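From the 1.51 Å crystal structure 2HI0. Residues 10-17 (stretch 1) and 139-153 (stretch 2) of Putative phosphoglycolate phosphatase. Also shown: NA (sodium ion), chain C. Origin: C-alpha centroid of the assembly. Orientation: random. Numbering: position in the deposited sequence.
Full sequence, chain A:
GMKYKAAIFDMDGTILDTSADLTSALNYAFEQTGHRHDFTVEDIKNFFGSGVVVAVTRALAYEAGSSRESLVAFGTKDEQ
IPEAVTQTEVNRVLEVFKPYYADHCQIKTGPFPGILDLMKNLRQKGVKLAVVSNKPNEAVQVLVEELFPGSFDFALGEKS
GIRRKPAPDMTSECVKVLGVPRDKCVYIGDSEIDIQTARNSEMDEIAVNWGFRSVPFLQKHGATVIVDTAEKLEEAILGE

Stretch 1, residues 10-17: DMDGTILD
Stretch 2 (139-153) AVQVLVEELFPGSFD

Stretch 1 is a compact turn set against the last two turns of a helix and the loop that follows it. Stretch 2 is helical from Ala139 to Leu147, with phi -57 to -104°, psi -21 to -50°, and i to i+4 bonds such as Leu147 N to Leu143 O (2.8 Å) and Phe148 N to Val144 O (2.8 Å). Phe148 leaves helical geometry at phi/psi -135/50, and Gly150, at phi/psi 72/1, takes a positive phi that favours glycine.

In stretch 1 the carbonyl of Met11 organizes the turn: Met11 O accepts from Thr14 N (3.2 Å), Ile15 N (3.0 Å) and Leu16 N (3.1 Å), while Gly13 N donates to Leu16 O (3.1 Å). Gly13 sits at phi/psi 77/1, and Leu16 is extended at -123/135. The register climbs from Met11 beside Val140 (CA–CA 7.9 Å) to Ile15 beside Phe148 (CA–CA 10.1 Å), with Leu16 coming back beside Leu143 (CA–CA 8.9 Å), spacings that leave room for side chains between the backbones. No hydrogen bond crosses the interface, which buries 355 Å², both sides summed; the side-chain contacts across it are all apolar.

Met11, a selenomethionine, has its CA-to-CB bond toward the helix. Chi1 (174°) and chi2 (163°) are both t, extending the chain, and chi3 is -83° (m). SE is 4.0 Å from Leu143 CD1. Val140 and Val144 are both t (168° and 164°), one helical turn apart, and their CA-to-CB bonds point sideways. Val144 CG2 makes the nearest approach to Met11 CE (3.6 Å); for Val140, the carbonyl O lies 4.0 Å from Met11 CE, slightly closer than CG1 (4.2 Å).

The CA-to-CB bond of Leu16 also points toward stretch 2, with chi1 -74° (m) and chi2 -178° (t). Its CD1 meets Leu143 CB at 3.9 Å; its CD2 lies 3.6 Å from Leu147 CD1 and 3.5 Å from Phe148 CE2. Leu143 (-72°, 170°) and Leu147 (-55°, 174°) share this m,t conformation, and the CA-to-CB bonds of both point toward stretch 1.

Ile15 is p,t (66°, 176°), which carries CD1 to the two aromatic residues, 4.0 Å from Phe148 CE2 and 3.8 Å from Phe152 CZ. Both rings have chi1 m (-56° and -66°), with chi2 -86° and -69°, and Ile15 CD1 approaches each obliquely.

Away from this apolar contact, Asp10, with chi1 -170° (t) and chi2 31°, places OD2 2.1 Å from the sodium NA. Asp12 O lies 2.5 Å from NA and the water O 2.7 Å from NA; one further ligand comes from elsewhere in the structure.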

# COMPACT_ATOMS: atom_id res chain seq x y z
N ASP A 10 -3.86 -1.26 4.77
CA ASP A 10 -2.90 -1.36 3.63
C ASP A 10 -1.70 -2.23 4.07
O ASP A 10 -1.52 -2.52 5.27
CB ASP A 10 -2.42 0.03 3.24
CG ASP A 10 -1.64 0.03 1.93
OD1 ASP A 10 -1.90 -0.79 1.02
OD2 ASP A 10 -0.73 0.87 1.84
N MSE A 11 -0.92 -2.74 3.13
CA MSE A 11 0.21 -3.61 3.42
C MSE A 11 1.53 -2.82 3.45
O MSE A 11 2.15 -2.71 4.53
CB MSE A 11 0.28 -4.77 2.41
CG MSE A 11 1.49 -5.61 2.56
SE MSE A 11 1.30 -7.29 1.68
CE MSE A 11 0.34 -8.38 2.96
N ASP A 12 1.94 -2.29 2.28
CA ASP A 12 3.23 -1.60 2.13
C ASP A 12 3.33 -0.39 3.04
O ASP A 12 2.42 0.44 3.03
CB ASP A 12 3.45 -1.11 0.70
CG ASP A 12 3.68 -2.21 -0.27
OD1 ASP A 12 4.66 -2.93 -0.17
OD2 ASP A 12 2.86 -2.31 -1.22
N GLY A 13 4.36 -0.32 3.87
CA GLY A 13 4.55 0.88 4.70
C GLY A 13 3.64 0.98 5.90
O GLY A 13 3.68 1.95 6.65
N THR A 14 2.79 -0.03 6.10
CA THR A 14 1.75 0.01 7.09
C THR A 14 1.93 -1.19 7.99
O THR A 14 2.28 -1.05 9.16
CB THR A 14 0.34 0.09 6.46
OG1 THR A 14 0.28 1.23 5.57
CG2 THR A 14 -0.69 0.22 7.50
N ILE A 15 1.70 -2.40 7.47
CA ILE A 15 1.94 -3.58 8.29
C ILE A 15 3.25 -4.33 7.99
O ILE A 15 3.80 -4.97 8.84
CB ILE A 15 0.74 -4.54 8.30
CG1 ILE A 15 0.49 -5.16 6.90
CG2 ILE A 15 -0.51 -3.82 8.90
CD1 ILE A 15 -0.67 -6.23 6.88
N LEU A 16 3.74 -4.17 6.75
CA LEU A 16 4.96 -4.82 6.27
C LEU A 16 5.97 -3.79 5.77
O LEU A 16 5.63 -2.87 5.02
CB LEU A 16 4.67 -5.82 5.13
CG LEU A 16 4.01 -7.12 5.61
CD1 LEU A 16 3.84 -8.04 4.42
CD2 LEU A 16 4.84 -7.86 6.67
N ASP A 17 7.23 -4.00 6.18
CA ASP A 17 8.38 -3.18 5.84
C ASP A 17 8.92 -3.76 4.51
O ASP A 17 9.75 -4.68 4.49
CB ASP A 17 9.38 -3.29 6.98
CG ASP A 17 10.54 -2.38 6.85
OD1 ASP A 17 10.76 -1.78 5.78
OD2 ASP A 17 11.23 -2.30 7.90
N ALA A 139 1.44 -11.60 -4.64
CA ALA A 139 2.44 -11.28 -3.62
C ALA A 139 1.75 -11.02 -2.26
O ALA A 139 2.22 -11.48 -1.22
CB ALA A 139 3.27 -10.06 -4.02
N VAL A 140 0.60 -10.36 -2.26
CA VAL A 140 -0.16 -10.17 -1.04
C VAL A 140 -0.49 -11.52 -0.37
O VAL A 140 -0.32 -11.69 0.84
CB VAL A 140 -1.48 -9.39 -1.28
CG1 VAL A 140 -2.42 -9.46 0.00
CG2 VAL A 140 -1.17 -7.89 -1.66
N GLN A 141 -1.03 -12.45 -1.15
CA GLN A 141 -1.42 -13.76 -0.62
C GLN A 141 -0.23 -14.55 -0.02
O GLN A 141 -0.36 -15.12 1.08
CB GLN A 141 -2.16 -14.57 -1.69
CG GLN A 141 -3.47 -13.97 -2.21
CD GLN A 141 -4.45 -13.64 -1.13
OE1 GLN A 141 -4.55 -14.33 -0.10
NE2 GLN A 141 -5.19 -12.57 -1.34
N VAL A 142 0.92 -14.54 -0.69
CA VAL A 142 2.11 -15.20 -0.17
C VAL A 142 2.52 -14.59 1.17
O VAL A 142 2.84 -15.28 2.13
CB VAL A 142 3.32 -15.12 -1.14
CG1 VAL A 142 4.60 -15.60 -0.46
CG2 VAL A 142 3.09 -16.01 -2.31
N LEU A 143 2.53 -13.28 1.24
CA LEU A 143 3.00 -12.60 2.41
C LEU A 143 2.09 -12.79 3.62
O LEU A 143 2.55 -12.96 4.77
CB LEU A 143 3.23 -11.13 2.06
CG LEU A 143 4.47 -10.86 1.16
CD1 LEU A 143 4.48 -9.42 0.69
CD2 LEU A 143 5.79 -11.19 1.96
N VAL A 144 0.78 -12.75 3.38
CA VAL A 144 -0.17 -12.92 4.46
C VAL A 144 -0.05 -14.34 4.98
O VAL A 144 -0.06 -14.56 6.20
CB VAL A 144 -1.62 -12.62 4.03
CG1 VAL A 144 -2.59 -13.20 5.06
CG2 VAL A 144 -1.79 -11.13 3.90
N GLU A 145 0.07 -15.31 4.07
CA GLU A 145 0.14 -16.72 4.48
C GLU A 145 1.40 -17.02 5.27
O GLU A 145 1.35 -17.79 6.22
CB GLU A 145 0.07 -17.66 3.26
CG GLU A 145 0.27 -19.17 3.57
N GLU A 146 2.51 -16.39 4.89
CA GLU A 146 3.78 -16.68 5.50
C GLU A 146 4.01 -15.89 6.76
O GLU A 146 4.53 -16.44 7.73
CB GLU A 146 4.95 -16.44 4.55
CG GLU A 146 4.97 -17.41 3.34
CD GLU A 146 4.87 -18.90 3.75
OE1 GLU A 146 5.71 -19.37 4.57
OE2 GLU A 146 3.95 -19.59 3.26
N LEU A 147 3.61 -14.62 6.77
CA LEU A 147 3.91 -13.73 7.91
C LEU A 147 2.71 -13.48 8.83
O LEU A 147 2.91 -13.12 9.99
CB LEU A 147 4.49 -12.41 7.41
CG LEU A 147 5.72 -12.48 6.51
CD1 LEU A 147 6.12 -11.12 5.95
CD2 LEU A 147 6.90 -13.11 7.25
N PHE A 148 1.48 -13.69 8.34
CA PHE A 148 0.29 -13.49 9.19
C PHE A 148 -0.75 -14.60 9.08
O PHE A 148 -1.95 -14.33 8.88
CB PHE A 148 -0.39 -12.16 8.82
CG PHE A 148 0.49 -10.96 8.90
CD1 PHE A 148 0.65 -10.27 10.10
CD2 PHE A 148 1.03 -10.40 7.74
CE1 PHE A 148 1.41 -9.10 10.12
CE2 PHE A 148 1.77 -9.24 7.78
CZ PHE A 148 1.96 -8.59 8.95
N PRO A 149 -0.33 -15.86 9.21
CA PRO A 149 -1.29 -16.97 9.05
C PRO A 149 -2.36 -16.95 10.13
O PRO A 149 -2.07 -16.75 11.32
CB PRO A 149 -0.41 -18.23 9.15
CG PRO A 149 0.83 -17.78 9.86
CD PRO A 149 1.03 -16.34 9.53
N GLY A 150 -3.61 -17.12 9.71
CA GLY A 150 -4.74 -17.05 10.63
C GLY A 150 -5.15 -15.70 11.22
O GLY A 150 -6.11 -15.64 12.00
N SER A 151 -4.46 -14.62 10.86
CA SER A 151 -4.72 -13.29 11.44
C SER A 151 -5.90 -12.56 10.81
O SER A 151 -6.67 -11.88 11.51
CB SER A 151 -3.48 -12.40 11.33
OG SER A 151 -2.55 -12.75 12.33
N PHE A 152 -6.02 -12.70 9.49
CA PHE A 152 -6.94 -11.88 8.72
C PHE A 152 -8.16 -12.62 8.26
O PHE A 152 -8.10 -13.79 7.83
CB PHE A 152 -6.19 -11.25 7.50
CG PHE A 152 -5.14 -10.27 7.89
CD1 PHE A 152 -5.49 -9.04 8.44
CD2 PHE A 152 -3.79 -10.57 7.74
CE1 PHE A 152 -4.51 -8.11 8.84
CE2 PHE A 152 -2.81 -9.64 8.16
CZ PHE A 152 -3.17 -8.43 8.70
N ASP A 153 -9.29 -11.95 8.34
CA ASP A 153 -10.52 -12.50 7.86
C ASP A 153 -10.66 -12.37 6.35
O ASP A 153 -11.50 -13.02 5.75
CB ASP A 153 -11.68 -11.79 8.55
CG ASP A 153 -11.63 -11.96 10.07
OD1 ASP A 153 -11.49 -13.11 10.51
OD2 ASP A 153 -11.65 -10.97 10.83
NA NA C . 1.09 1.79 1.41
O HOH W 1 -0.55 3.56 0.22